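Local coordinates for 43.8 kDa insecticidal crystal protein (Bacillus thuringiensis, PDB 4JP0) that forms, together with a partner protein, a binary insecticidal toxin active on western corn rootworm larvae, whose midgut epithelium is probably the main target, at residues Lys156-Tyr161 with Ile310-Ile315; Lys227-Glu232 with Tyr341-Tyr346; Ser297-Asp300 with Ser306-Ser309; Ile299-Asp304 with Pro347-Ala352. All coordinates share one frame; numbering follows the deposited sequence. Where two conformers were deposited one is given.

Contact 1: residues Lys156-Tyr161 with Ile310-Ile315; sequences KDYPKY and IGFLTI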
loop_
_atom_site.group_PDB
_atom_site.type_symbol
_atom_site.label_atom_id
_atom_site.label_comp_id
_atom_site.label_asym_id
_atom_site.label_seq_id
_atom_site.Cartn_x
_atom_site.Cartn_y
_atom_site.Cartn_z
ATOM N N LYS A 156 14.815 7.758 -13.278
ATOM C CA LYS A 156 15.540 8.459 -14.353
ATOM C C LYS A 156 15.692 9.934 -14.031
ATOM O O LYS A 156 14.954 10.460 -13.215
ATOM C CB LYS A 156 14.806 8.301 -15.671
ATOM C CG LYS A 156 14.840 6.855 -16.232
ATOM C CD LYS A 156 13.550 6.617 -17.043
ATOM C CE LYS A 156 13.699 5.545 -18.131
ATOM N NZ LYS A 156 14.368 4.316 -17.631
ATOM N N ASP A 157 16.679 10.582 -14.647
ATOM C CA ASP A 157 16.893 12.020 -14.444
ATOM C C ASP A 157 15.727 12.853 -14.990
ATOM O O ASP A 157 15.055 12.425 -15.917
ATOM C CB ASP A 157 18.134 12.449 -15.195
ATOM C CG ASP A 157 19.422 11.932 -14.580
ATOM O OD1 ASP A 157 19.422 11.303 -13.485
ATOM O OD2 ASP A 157 20.508 12.170 -15.152
ATOM N N TYR A 158 15.495 14.044 -14.437
ATOM C CA TYR A 158 14.467 14.929 -14.999
ATOM C C TYR A 158 14.970 15.428 -16.346
ATOM O O TYR A 158 16.180 15.446 -16.577
ATOM C CB TYR A 158 14.099 16.076 -14.060
ATOM C CG TYR A 158 15.254 16.933 -13.616
ATOM C CD1 TYR A 158 15.666 18.027 -14.374
ATOM C CD2 TYR A 158 15.929 16.665 -12.431
ATOM C CE1 TYR A 158 16.720 18.814 -13.968
ATOM C CE2 TYR A 158 16.984 17.457 -12.017
ATOM C CZ TYR A 158 17.373 18.527 -12.785
ATOM O OH TYR A 158 18.420 19.299 -12.368
ATOM N N PRO A 159 14.058 15.829 -17.234
ATOM C CA PRO A 159 14.432 16.216 -18.597
ATOM C C PRO A 159 15.290 17.457 -18.617
ATOM O O PRO A 159 15.221 18.275 -17.699
ATOM C CB PRO A 159 13.086 16.515 -19.260
ATOM C CG PRO A 159 12.078 15.719 -18.393
ATOM C CD PRO A 159 12.611 15.947 -17.002
ATOM N N LYS A 160 16.095 17.585 -19.661
ATOM C CA LYS A 160 16.922 18.787 -19.824
ATOM C C LYS A 160 16.643 19.359 -21.187
ATOM O O LYS A 160 16.221 18.628 -22.084
ATOM C CB LYS A 160 18.410 18.441 -19.717
ATOM C CG LYS A 160 18.781 17.660 -18.487
ATOM C CD LYS A 160 18.775 18.541 -17.248
ATOM C CE LYS A 160 19.268 17.759 -16.035
ATOM N NZ LYS A 160 18.635 16.395 -15.938
ATOM N N TYR A 161 16.874 20.660 -21.356
ATOM C CA TYR A 161 16.637 21.292 -22.645
ATOM C C TYR A 161 17.597 20.749 -23.703
ATOM O O TYR A 161 18.735 20.387 -23.406
ATOM C CB TYR A 161 16.803 22.800 -22.550
ATOM C CG TYR A 161 15.613 23.551 -22.020
ATOM C CD1 TYR A 161 15.561 23.953 -20.689
ATOM C CD2 TYR A 161 14.559 23.914 -22.861
ATOM C CE1 TYR A 161 14.476 24.682 -20.205
ATOM C CE2 TYR A 161 13.471 24.640 -22.391
ATOM C CZ TYR A 161 13.421 25.013 -21.051
ATOM O OH TYR A 161 12.337 25.734 -20.561
ATOM N N ILE A 310 12.310 26.129 -16.555
ATOM C CA ILE A 310 11.144 25.332 -16.283
ATOM C C ILE A 310 11.519 24.417 -15.134
ATOM O O ILE A 310 12.686 24.086 -14.946
ATOM C CB ILE A 310 10.713 24.522 -17.525
ATOM C CG1 ILE A 310 9.334 23.876 -17.292
ATOM C CG2 ILE A 310 11.743 23.483 -17.849
ATOM C CD1 ILE A 310 8.642 23.381 -18.536
ATOM N N GLY A 311 10.524 23.980 -14.377
ATOM C CA GLY A 311 10.778 23.110 -13.256
ATOM C C GLY A 311 10.050 21.783 -13.349
ATOM O O GLY A 311 9.013 21.673 -14.015
ATOM N N PHE A 312 10.627 20.775 -12.707
ATOM C CA PHE A 312 9.994 19.464 -12.633
ATOM C C PHE A 312 9.824 18.991 -11.206
ATOM O O PHE A 312 10.590 19.371 -10.318
ATOM C CB PHE A 312 10.828 18.449 -13.393
ATOM C CG PHE A 312 10.912 18.731 -14.870
ATOM C CD1 PHE A 312 11.960 19.475 -15.395
ATOM C CD2 PHE A 312 9.943 18.254 -15.729
ATOM C CE1 PHE A 312 12.036 19.750 -16.735
ATOM C CE2 PHE A 312 10.025 18.504 -17.079
ATOM C CZ PHE A 312 11.078 19.252 -17.584
ATOM N N LEU A 313 8.816 18.149 -11.019
ATOM C CA LEU A 313 8.515 17.489 -9.747
ATOM C C LEU A 313 8.451 15.997 -9.975
ATOM O O LEU A 313 8.052 15.547 -11.054
ATOM C CB LEU A 313 7.146 17.942 -9.252
ATOM C CG LEU A 313 7.110 19.404 -8.804
ATOM C CD1 LEU A 313 5.695 19.920 -8.781
ATOM C CD2 LEU A 313 7.760 19.468 -7.399
ATOM N N THR A 314 8.817 15.231 -8.941
ATOM C CA THR A 314 8.656 13.791 -8.980
ATOM C C THR A 314 7.224 13.543 -8.610
ATOM O O THR A 314 6.760 14.018 -7.566
ATOM C CB THR A 314 9.568 13.092 -7.967
ATOM O OG1 THR A 314 10.914 13.174 -8.426
ATOM C CG2 THR A 314 9.287 11.570 -7.945
ATOM N N ILE A 315 6.521 12.844 -9.492
ATOM C CA ILE A 315 5.152 12.447 -9.248
ATOM C C ILE A 315 5.154 11.045 -8.690
ATOM O O ILE A 315 5.939 10.214 -9.128
ATOM C CB ILE A 315 4.339 12.436 -10.544
ATOM C CG1 ILE A 315 4.420 13.781 -11.277
ATOM C CG2 ILE A 315 2.855 12.122 -10.206
ATOM C CD1 ILE A 315 3.779 14.950 -10.485
#
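Residues 158-161, an extended coil, run almost antiparallel to strand residues 310-312, the two directions lying 162° apart, and the backbones come nearest where the CA atoms of Tyr158 and Phe312 are 6.8 Å apart. Pro159 supplies the central touch: its CD sits over the middle of the Phe312 ring, 3.5 Å from the centroid and only 7° off the ring normal, a CH-pi contact. Phe312 CG stands anti to its carbonyl carbon (chi1 -64°), a setting that offers the ring face to Pro159. Tyr158 meets Phe312 with its CB and, obliquely, with CD1, 4.1 Å from Phe312 CD1. Farther along, the phenol end of Tyr161 reaches Ile310, OH lying 3.6 Å from CG2. Lys160 points away from the strand and folds back instead, so that NZ donates to Tyr158 O at 2.7 Å and rests near the rim of one face of the Tyr158 ring. Trp211 meets that ring edge-to-face, while Ile167 joins Pro159, Tyr161 and Phe312. No hydrogen bond crosses the contact, and the buried Pro159 O finds no partner in the model. The coil is therefore held against the sheet by dispersion and CH-pi attraction; the polar bonds it does make lie within itself or go to neighbours such as Trp211.

Contact 2: residues Lys227-Glu232 with Tyr341-Tyr346; sequences KSYTYE and YNVTSY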
loop_
_atom_site.group_PDB
_atom_site.type_symbol
_atom_site.label_atom_id
_atom_site.label_comp_id
_atom_site.label_asym_id
_atom_site.label_seq_id
_atom_site.Cartn_x
_atom_site.Cartn_y
_atom_site.Cartn_z
ATOM N N LYS A 227 13.065 37.064 -11.408
ATOM C CA LYS A 227 11.633 37.052 -11.652
ATOM C C LYS A 227 11.016 36.136 -10.637
ATOM O O LYS A 227 11.497 35.035 -10.425
ATOM C CB LYS A 227 11.342 36.559 -13.067
ATOM C CG LYS A 227 10.218 37.302 -13.759
ATOM C CD LYS A 227 9.904 36.687 -15.110
ATOM C CE LYS A 227 9.158 37.667 -16.007
ATOM N NZ LYS A 227 8.800 37.029 -17.310
ATOM N N SER A 228 9.984 36.632 -9.966
ATOM C CA SER A 228 9.288 35.865 -8.963
ATOM C C SER A 228 8.193 35.073 -9.657
ATOM O O SER A 228 7.624 35.519 -10.655
ATOM C CB SER A 228 8.704 36.801 -7.890
ATOM O OG SER A 228 8.284 36.042 -6.762
ATOM N N TYR A 229 7.922 33.875 -9.152
ATOM C CA TYR A 229 6.871 33.068 -9.735
ATOM C C TYR A 229 6.343 32.046 -8.739
ATOM O O TYR A 229 6.874 31.884 -7.631
ATOM C CB TYR A 229 7.364 32.375 -11.013
ATOM C CG TYR A 229 8.359 31.255 -10.792
ATOM C CD1 TYR A 229 7.948 29.912 -10.798
ATOM C CD2 TYR A 229 9.707 31.522 -10.592
ATOM C CE1 TYR A 229 8.852 28.889 -10.601
ATOM C CE2 TYR A 229 10.627 30.483 -10.386
ATOM C CZ TYR A 229 10.191 29.173 -10.393
ATOM O OH TYR A 229 11.096 28.135 -10.214
ATOM N N THR A 230 5.286 31.363 -9.137
ATOM C CA THR A 230 4.715 30.348 -8.286
ATOM C C THR A 230 4.408 29.107 -9.117
ATOM O O THR A 230 3.976 29.196 -10.267
ATOM C CB THR A 230 3.436 30.902 -7.628
ATOM O OG1 THR A 230 2.901 29.944 -6.720
ATOM C CG2 THR A 230 2.333 31.074 -8.655
ATOM N N TYR A 231 4.691 27.948 -8.551
ATOM C CA TYR A 231 4.338 26.706 -9.222
ATOM C C TYR A 231 3.456 25.950 -8.261
ATOM O O TYR A 231 3.447 26.247 -7.071
ATOM C CB TYR A 231 5.558 25.871 -9.632
ATOM C CG TYR A 231 6.387 25.356 -8.490
ATOM C CD1 TYR A 231 6.085 24.141 -7.882
ATOM C CD2 TYR A 231 7.482 26.068 -8.019
ATOM C CE1 TYR A 231 6.832 23.667 -6.851
ATOM C CE2 TYR A 231 8.251 25.583 -6.975
ATOM C CZ TYR A 231 7.916 24.379 -6.399
ATOM O OH TYR A 231 8.638 23.859 -5.357
ATOM N N GLU A 232 2.706 24.997 -8.791
ATOM C CA GLU A 232 1.796 24.185 -8.006
ATOM C C GLU A 232 2.365 22.808 -7.690
ATOM O O GLU A 232 3.116 22.245 -8.470
ATOM C CB GLU A 232 0.521 23.990 -8.807
ATOM C CG GLU A 232 -0.207 25.293 -9.106
ATOM C CD GLU A 232 -1.354 25.084 -10.077
ATOM O OE1 GLU A 232 -1.782 23.902 -10.248
ATOM O OE2 GLU A 232 -1.822 26.090 -10.660
ATOM N N TYR A 341 11.545 19.299 -6.222
ATOM C CA TYR A 341 11.475 20.311 -7.268
ATOM C C TYR A 341 12.863 20.602 -7.814
ATOM O O TYR A 341 13.807 20.869 -7.050
ATOM C CB TYR A 341 10.814 21.589 -6.703
ATOM C CG TYR A 341 10.571 22.674 -7.721
ATOM C CD1 TYR A 341 9.681 22.484 -8.776
ATOM C CD2 TYR A 341 11.209 23.892 -7.615
ATOM C CE1 TYR A 341 9.444 23.488 -9.713
ATOM C CE2 TYR A 341 10.977 24.909 -8.555
ATOM C CZ TYR A 341 10.107 24.701 -9.591
ATOM O OH TYR A 341 9.906 25.713 -10.509
ATOM N N ASN A 342 12.998 20.565 -9.135
ATOM C CA ASN A 342 14.271 20.924 -9.734
ATOM C C ASN A 342 14.000 21.808 -10.896
ATOM O O ASN A 342 13.042 21.573 -11.621
ATOM C CB ASN A 342 14.984 19.682 -10.255
ATOM C CG ASN A 342 15.725 18.967 -9.178
ATOM O OD1 ASN A 342 16.911 19.265 -8.934
ATOM N ND2 ASN A 342 15.045 18.023 -8.498
ATOM N N VAL A 343 14.823 22.832 -11.094
ATOM C CA VAL A 343 14.636 23.659 -12.282
ATOM C C VAL A 343 15.754 23.439 -13.304
ATOM O O VAL A 343 16.883 23.018 -12.962
ATOM C CB VAL A 343 14.572 25.158 -11.932
ATOM C CG1 VAL A 343 13.306 25.461 -11.158
ATOM C CG2 VAL A 343 15.805 25.562 -11.119
ATOM N N THR A 344 15.464 23.721 -14.565
ATOM C CA THR A 344 16.515 23.623 -15.560
ATOM C C THR A 344 16.319 24.768 -16.518
ATOM O O THR A 344 15.222 25.300 -16.668
ATOM C CB THR A 344 16.569 22.212 -16.225
ATOM O OG1 THR A 344 17.717 22.112 -17.080
ATOM C CG2 THR A 344 15.372 21.966 -17.166
ATOM N N SER A 345 17.392 25.185 -17.156
ATOM C CA SER A 345 17.308 26.389 -17.958
ATOM C C SER A 345 17.845 26.276 -19.362
ATOM O O SER A 345 18.494 25.285 -19.735
ATOM C CB SER A 345 18.085 27.482 -17.237
ATOM O OG SER A 345 19.455 27.106 -17.175
ATOM N N TYR A 346 17.558 27.317 -20.146
ATOM C CA TYR A 346 18.066 27.426 -21.495
ATOM C C TYR A 346 18.301 28.894 -21.808
ATOM O O TYR A 346 17.372 29.673 -21.760
ATOM C CB TYR A 346 17.072 26.884 -22.485
ATOM C CG TYR A 346 17.667 26.859 -23.836
ATOM C CD1 TYR A 346 18.821 26.142 -24.071
ATOM C CD2 TYR A 346 17.104 27.579 -24.881
ATOM C CE1 TYR A 346 19.402 26.118 -25.331
ATOM C CE2 TYR A 346 17.685 27.559 -26.153
ATOM C CZ TYR A 346 18.832 26.826 -26.363
ATOM O OH TYR A 346 19.427 26.795 -27.613
#
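Tyr231 and Tyr341 stack face to face, their ring centroids 3.6 Å apart and their planes inclined by 13°. Overlap is nearly complete, since Tyr231 CE2 stands over the centre of the Tyr341 ring and Tyr341 CE1 over the centre of the Tyr231 ring. The packing is tight: the two CE2 atoms of Tyr231 and Tyr341 approach to 3.2 Å. The phenols are turned so that each hydroxyl lies towards the root of the other side chain, Tyr231 OH resting 3.3 Å from Tyr341 CG and Tyr341 OH 3.5 Å from Tyr231 CD2. The two phenols run in roughly opposite senses, so their C-O dipoles probably oppose each other in part.

A single hydrogen bond supplies the polar part. Tyr229 OH and Tyr341 OH are 2.7 Å apart, and either may be the donor. Each oxygen lies at the edge of the other's ring, near its plane, and the two side chains arrive from opposite directions. Tyr341 is thus gripped twice, across one face and at its hydroxyl, which should limit both tilt and slide of the ring; its CG stands anti to the backbone N (chi1 -175°), sending the phenol towards residues 229-231.

Beyond the rings contact is slight: the Val343 CG1 methyl lies 3.6 Å from Tyr229 OH. Tyr229 also packs on Ile299, and Tyr341 on Leu313 and Ser217. Side chains meeting between layers, without backbone pairing of these two segments, are typical of facing β-sheets, here a two-stranded and a four-stranded one, in an elongated β-rich domain consistent with the aerolysin-like architecture of toxin_10 proteins.

Contact 3: residues Ser297-Asp300 with Ser306-Ser309; sequences SEID and SMNS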
loop_
_atom_site.group_PDB
_atom_site.type_symbol
_atom_site.label_atom_id
_atom_site.label_comp_id
_atom_site.label_asym_id
_atom_site.label_seq_id
_atom_site.Cartn_x
_atom_site.Cartn_y
_atom_site.Cartn_z
ATOM N N SER A 297 8.714 31.065 -5.550
ATOM C CA SER A 297 10.107 30.840 -5.855
ATOM C C SER A 297 10.649 31.968 -6.691
ATOM O O SER A 297 9.923 32.900 -7.051
ATOM C CB SER A 297 10.333 29.499 -6.550
ATOM O OG SER A 297 11.662 29.065 -6.324
ATOM N N GLU A 298 11.933 31.897 -6.987
ATOM C CA GLU A 298 12.553 32.980 -7.719
ATOM C C GLU A 298 13.571 32.400 -8.678
ATOM O O GLU A 298 14.176 31.372 -8.371
ATOM C CB GLU A 298 13.253 33.921 -6.731
ATOM C CG GLU A 298 12.988 35.386 -6.996
ATOM C CD GLU A 298 13.931 36.319 -6.246
ATOM O OE1 GLU A 298 15.007 35.866 -5.782
ATOM O OE2 GLU A 298 13.596 37.516 -6.138
ATOM N N ILE A 299 13.716 33.036 -9.844
ATOM C CA ILE A 299 14.768 32.697 -10.797
ATOM C C ILE A 299 15.597 33.938 -11.005
ATOM O O ILE A 299 15.060 35.024 -11.246
ATOM C CB ILE A 299 14.251 32.302 -12.194
ATOM C CG1 ILE A 299 13.242 31.175 -12.147
ATOM C CG2 ILE A 299 15.440 31.937 -13.092
ATOM C CD1 ILE A 299 13.716 29.920 -11.425
ATOM N N ASP A 300 16.904 33.775 -10.941
ATOM C CA ASP A 300 17.817 34.886 -11.146
ATOM C C ASP A 300 18.544 34.655 -12.467
ATOM O O ASP A 300 18.948 33.536 -12.739
ATOM C CB ASP A 300 18.828 34.891 -9.997
ATOM C CG ASP A 300 19.433 36.252 -9.739
ATOM O OD1 ASP A 300 19.681 37.017 -10.704
ATOM O OD2 ASP A 300 19.710 36.639 -8.580
ATOM N N SER A 306 19.122 36.564 -22.757
ATOM C CA SER A 306 17.829 36.143 -22.231
ATOM C C SER A 306 17.910 34.690 -21.804
ATOM O O SER A 306 18.835 33.996 -22.194
ATOM C CB SER A 306 16.739 36.316 -23.286
ATOM O OG SER A 306 16.640 35.163 -24.106
ATOM N N MET A 307 16.933 34.221 -21.031
ATOM C CA MET A 307 16.964 32.851 -20.572
ATOM C C MET A 307 15.558 32.344 -20.319
ATOM O O MET A 307 14.656 33.133 -20.032
ATOM C CB MET A 307 17.786 32.808 -19.307
ATOM C CG MET A 307 17.652 31.582 -18.461
ATOM S SD MET A 307 18.426 31.970 -16.877
ATOM C CE MET A 307 17.232 32.783 -16.127
ATOM N N ASN A 308 15.380 31.027 -20.448
ATOM C CA ASN A 308 14.110 30.368 -20.180
ATOM C C ASN A 308 14.351 29.325 -19.095
ATOM O O ASN A 308 15.419 28.711 -19.048
ATOM C CB ASN A 308 13.548 29.715 -21.460
ATOM C CG ASN A 308 13.455 30.716 -22.663
ATOM O OD1 ASN A 308 13.865 30.400 -23.797
ATOM N ND2 ASN A 308 12.935 31.916 -22.408
ATOM N N SER A 309 13.360 29.116 -18.225
ATOM C CA SER A 309 13.494 28.131 -17.151
ATOM C C SER A 309 12.210 27.346 -17.057
ATOM O O SER A 309 11.155 27.825 -17.468
ATOM C CB SER A 309 13.732 28.849 -15.824
ATOM O OG SER A 309 13.943 27.939 -14.745
#
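Asn308 N probably donates to Tyr346 O, tying the strand of Met307, which meets Ile299 across the contact, to its sheet neighbour. The backbone of Ile299 pairs instead with strand 225-234, Ile299 O probably accepting from Lys227 N. These backbone groups are used within their own sheets; no hydrogen bond joins the two segments, and the contact between the strands is made largely by side chains.

The strand axes lie 9.3 Å apart at their closest, too far for backbone pairing, and their directions differ by 152°. Ile299 and Met307 both point inwards and cross obliquely. The methyl CE of Met307 does the touching, 3.6 Å from Ile299 CG2 and 3.9 Å from Asp300 O, so that it lies against a branch and a carbonyl of consecutive residues. Its chain leaves the backbone extended and bends only at the last torsion (chi3 82°), which turns the methyl from the line of the chain. The other branch of Ile299 serves the far end: CD1 comes within 3.9 Å of Ser309 OG. One isoleucine therefore spans two inward-facing residues of the opposite strand, CG2 for Met307 and CD1 for Ser309.

Leu221 packs on both Ile299 and Met307, and Tyr229 on Ile299. Although few residues separate the segments, the link between them forms a β-arch rather than a hydrogen-bonded hairpin, carrying the chain from one sheet to the facing one. The chemistry implies cohesion by van der Waals contact, with the thioether methyl bridging strands that make their backbone hydrogen bonds to other partners.

Contact 4: residues Ile299-Asp304 with Pro347-Ala352; sequences IDNPTD and PNHQQA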
loop_
_atom_site.group_PDB
_atom_site.type_symbol
_atom_site.label_atom_id
_atom_site.label_comp_id
_atom_site.label_asym_id
_atom_site.label_seq_id
_atom_site.Cartn_x
_atom_site.Cartn_y
_atom_site.Cartn_z
ATOM N N ILE A 299 13.716 33.036 -9.844
ATOM C CA ILE A 299 14.768 32.697 -10.797
ATOM C C ILE A 299 15.597 33.938 -11.005
ATOM O O ILE A 299 15.060 35.024 -11.246
ATOM C CB ILE A 299 14.251 32.302 -12.194
ATOM C CG1 ILE A 299 13.242 31.175 -12.147
ATOM C CG2 ILE A 299 15.440 31.937 -13.092
ATOM C CD1 ILE A 299 13.716 29.920 -11.425
ATOM N N ASP A 300 16.904 33.775 -10.941
ATOM C CA ASP A 300 17.817 34.886 -11.146
ATOM C C ASP A 300 18.544 34.655 -12.467
ATOM O O ASP A 300 18.948 33.536 -12.739
ATOM C CB ASP A 300 18.828 34.891 -9.997
ATOM C CG ASP A 300 19.433 36.252 -9.739
ATOM O OD1 ASP A 300 19.681 37.017 -10.704
ATOM O OD2 ASP A 300 19.710 36.639 -8.580
ATOM N N ASN A 301 18.627 35.691 -13.308
ATOM C CA ASN A 301 19.413 35.667 -14.546
ATOM C C ASN A 301 20.387 36.845 -14.591
ATOM O O ASN A 301 20.079 37.919 -15.142
ATOM C CB ASN A 301 18.549 35.716 -15.795
ATOM C CG ASN A 301 19.387 35.896 -17.043
ATOM O OD1 ASN A 301 20.512 35.422 -17.101
ATOM N ND2 ASN A 301 18.859 36.590 -18.034
ATOM N N PRO A 302 21.577 36.621 -14.055
ATOM C CA PRO A 302 22.584 37.673 -13.934
ATOM C C PRO A 302 23.425 37.825 -15.172
ATOM O O PRO A 302 24.547 38.304 -15.062
ATOM C CB PRO A 302 23.492 37.161 -12.806
ATOM C CG PRO A 302 23.157 35.728 -12.601
ATOM C CD PRO A 302 22.061 35.326 -13.555
ATOM N N THR A 303 22.928 37.421 -16.330
ATOM C CA THR A 303 23.757 37.491 -17.521
ATOM C C THR A 303 23.185 38.512 -18.492
ATOM O O THR A 303 22.069 38.974 -18.326
ATOM C CB THR A 303 23.780 36.141 -18.218
ATOM O OG1 THR A 303 22.522 35.946 -18.875
ATOM C CG2 THR A 303 23.834 34.994 -17.194
ATOM N N ASP A 304 23.915 38.825 -19.546
ATOM C CA ASP A 304 23.478 39.786 -20.546
ATOM C C ASP A 304 22.676 39.167 -21.688
ATOM O O ASP A 304 22.388 39.811 -22.651
ATOM C CB ASP A 304 24.705 40.616 -21.020
ATOM C CG ASP A 304 24.397 41.625 -22.133
ATOM O OD1 ASP A 304 24.092 41.233 -23.217
ATOM O OD2 ASP A 304 24.566 42.823 -21.972
ATOM N N PRO A 347 19.533 29.288 -22.084
ATOM C CA PRO A 347 20.699 28.395 -22.103
ATOM C C PRO A 347 20.935 27.761 -20.747
ATOM O O PRO A 347 20.566 28.357 -19.731
ATOM C CB PRO A 347 21.865 29.341 -22.447
ATOM C CG PRO A 347 21.237 30.512 -23.073
ATOM C CD PRO A 347 19.883 30.677 -22.385
ATOM N N ASN A 348 21.555 26.589 -20.719
ATOM C CA ASN A 348 21.708 25.837 -19.448
ATOM C C ASN A 348 22.902 26.312 -18.607
ATOM O O ASN A 348 24.030 25.812 -18.741
ATOM C CB ASN A 348 21.760 24.321 -19.705
ATOM C CG ASN A 348 21.647 23.498 -18.414
ATOM O OD1 ASN A 348 21.888 24.000 -17.315
ATOM N ND2 ASN A 348 21.264 22.222 -18.551
ATOM N N HIS A 349 22.641 27.283 -17.736
ATOM C CA HIS A 349 23.669 27.867 -16.894
ATOM C C HIS A 349 24.196 26.853 -15.900
ATOM O O HIS A 349 25.370 26.892 -15.554
ATOM C CB HIS A 349 23.154 29.077 -16.112
ATOM C CG HIS A 349 22.730 30.234 -16.960
ATOM N ND1 HIS A 349 22.215 31.393 -16.417
ATOM C CD2 HIS A 349 22.757 30.429 -18.301
ATOM C CE1 HIS A 349 21.951 32.255 -17.388
ATOM N NE2 HIS A 349 22.260 31.691 -18.542
ATOM N N GLN A 350 23.324 25.970 -15.411
ATOM C CA GLN A 350 23.766 24.954 -14.466
ATOM C C GLN A 350 24.723 23.957 -15.129
ATOM O O GLN A 350 25.734 23.570 -14.541
ATOM C CB GLN A 350 22.584 24.231 -13.798
ATOM C CG GLN A 350 22.997 23.415 -12.557
ATOM C CD GLN A 350 21.900 23.350 -11.488
ATOM O OE1 GLN A 350 21.153 24.321 -11.298
ATOM N NE2 GLN A 350 21.808 22.217 -10.790
ATOM N N GLN A 351 24.401 23.521 -16.337
ATOM C CA GLN A 351 25.303 22.617 -17.027
ATOM C C GLN A 351 26.610 23.350 -17.326
ATOM O O GLN A 351 27.694 22.779 -17.201
ATOM C CB GLN A 351 24.710 22.096 -18.327
ATOM C CG GLN A 351 25.667 21.159 -19.046
ATOM C CD GLN A 351 25.282 20.912 -20.475
ATOM O OE1 GLN A 351 24.815 21.826 -21.162
ATOM N NE2 GLN A 351 25.482 19.680 -20.943
ATOM N N ALA A 352 26.522 24.621 -17.706
ATOM C CA ALA A 352 27.751 25.359 -17.973
ATOM C C ALA A 352 28.719 25.408 -16.761
ATOM O O ALA A 352 29.934 25.155 -16.891
ATOM C CB ALA A 352 27.449 26.776 -18.497
HETATM O O HOH W 1 21.200 31.499 -14.027
HETATM O O HOH W 2 21.694 33.290 -20.588
#
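The imidazole of His349 presents its edge to residues 301-303: Asn301 OD1 lies near the ring plane, 3.5 Å from CE1, and the amide plane of Asn301 is turned 46° from the ring. The side chains of Thr303 and His349 point at each other, and Thr303 CG2 meets the ring obliquely, 3.3 Å from His349 CE1. Leu378, Ile370 and Met307 also pack on this imidazole-bearing side chain.

Both ring nitrogens are held through water. Water 1 is 2.6 Å from His349 ND1 and gives a longer bond to Asp300 O. Water 2, in the ring plane, is 2.7 Å from His349 NE2 and donates to Thr303 OG1 at 3.3 Å. That hydroxyl donates in turn to Asn301 OD1 at 2.7 Å, in the carbonyl plane on a lone pair, while Thr303 N reaches the same oxygen from above the plane and closes an Asx turn. With OG1 set between its own backbone N and carbonyl carbon (chi1 74°), Thr303 can face the amide and leave CG2 for the imidazole. The amide nitrogen of Asn301 donates to Arg222 O and Gln305 O, so its orientation is well defined.

On the helix side, Asn348 is the N-cap, its OD1 accepting from Gln351 N at 2.7 Å. The contact thus joins the end of strand 292-301 to the first turn of helix 349-355, with helix 372-380 packing on Thr303 and His349 and strand 307-323 supplying Met307 alongside.

The four contacts lie on the same side of the chain's centre, in one end of the elongated molecule. Contacts 2 and 3 have centres about 7 Å apart and join the same two sheets, the pair 225-234 and 292-301 and the four-stranded sheet that includes 307-323 and 327-346. Contact 4 follows about 8 Å from contact 3, starting from the same end of strand 292-301. Contact 1 brings the coil 156-161 to strand 307-323, its centre about 11 Å from contact 2 and about 17 Å from contact 4. Along the chain contact 3 is nested inside contacts 1 and 2, while contact 4 crosses both; coil, facing sheets and C-terminal helices are thereby knitted into one continuous unit.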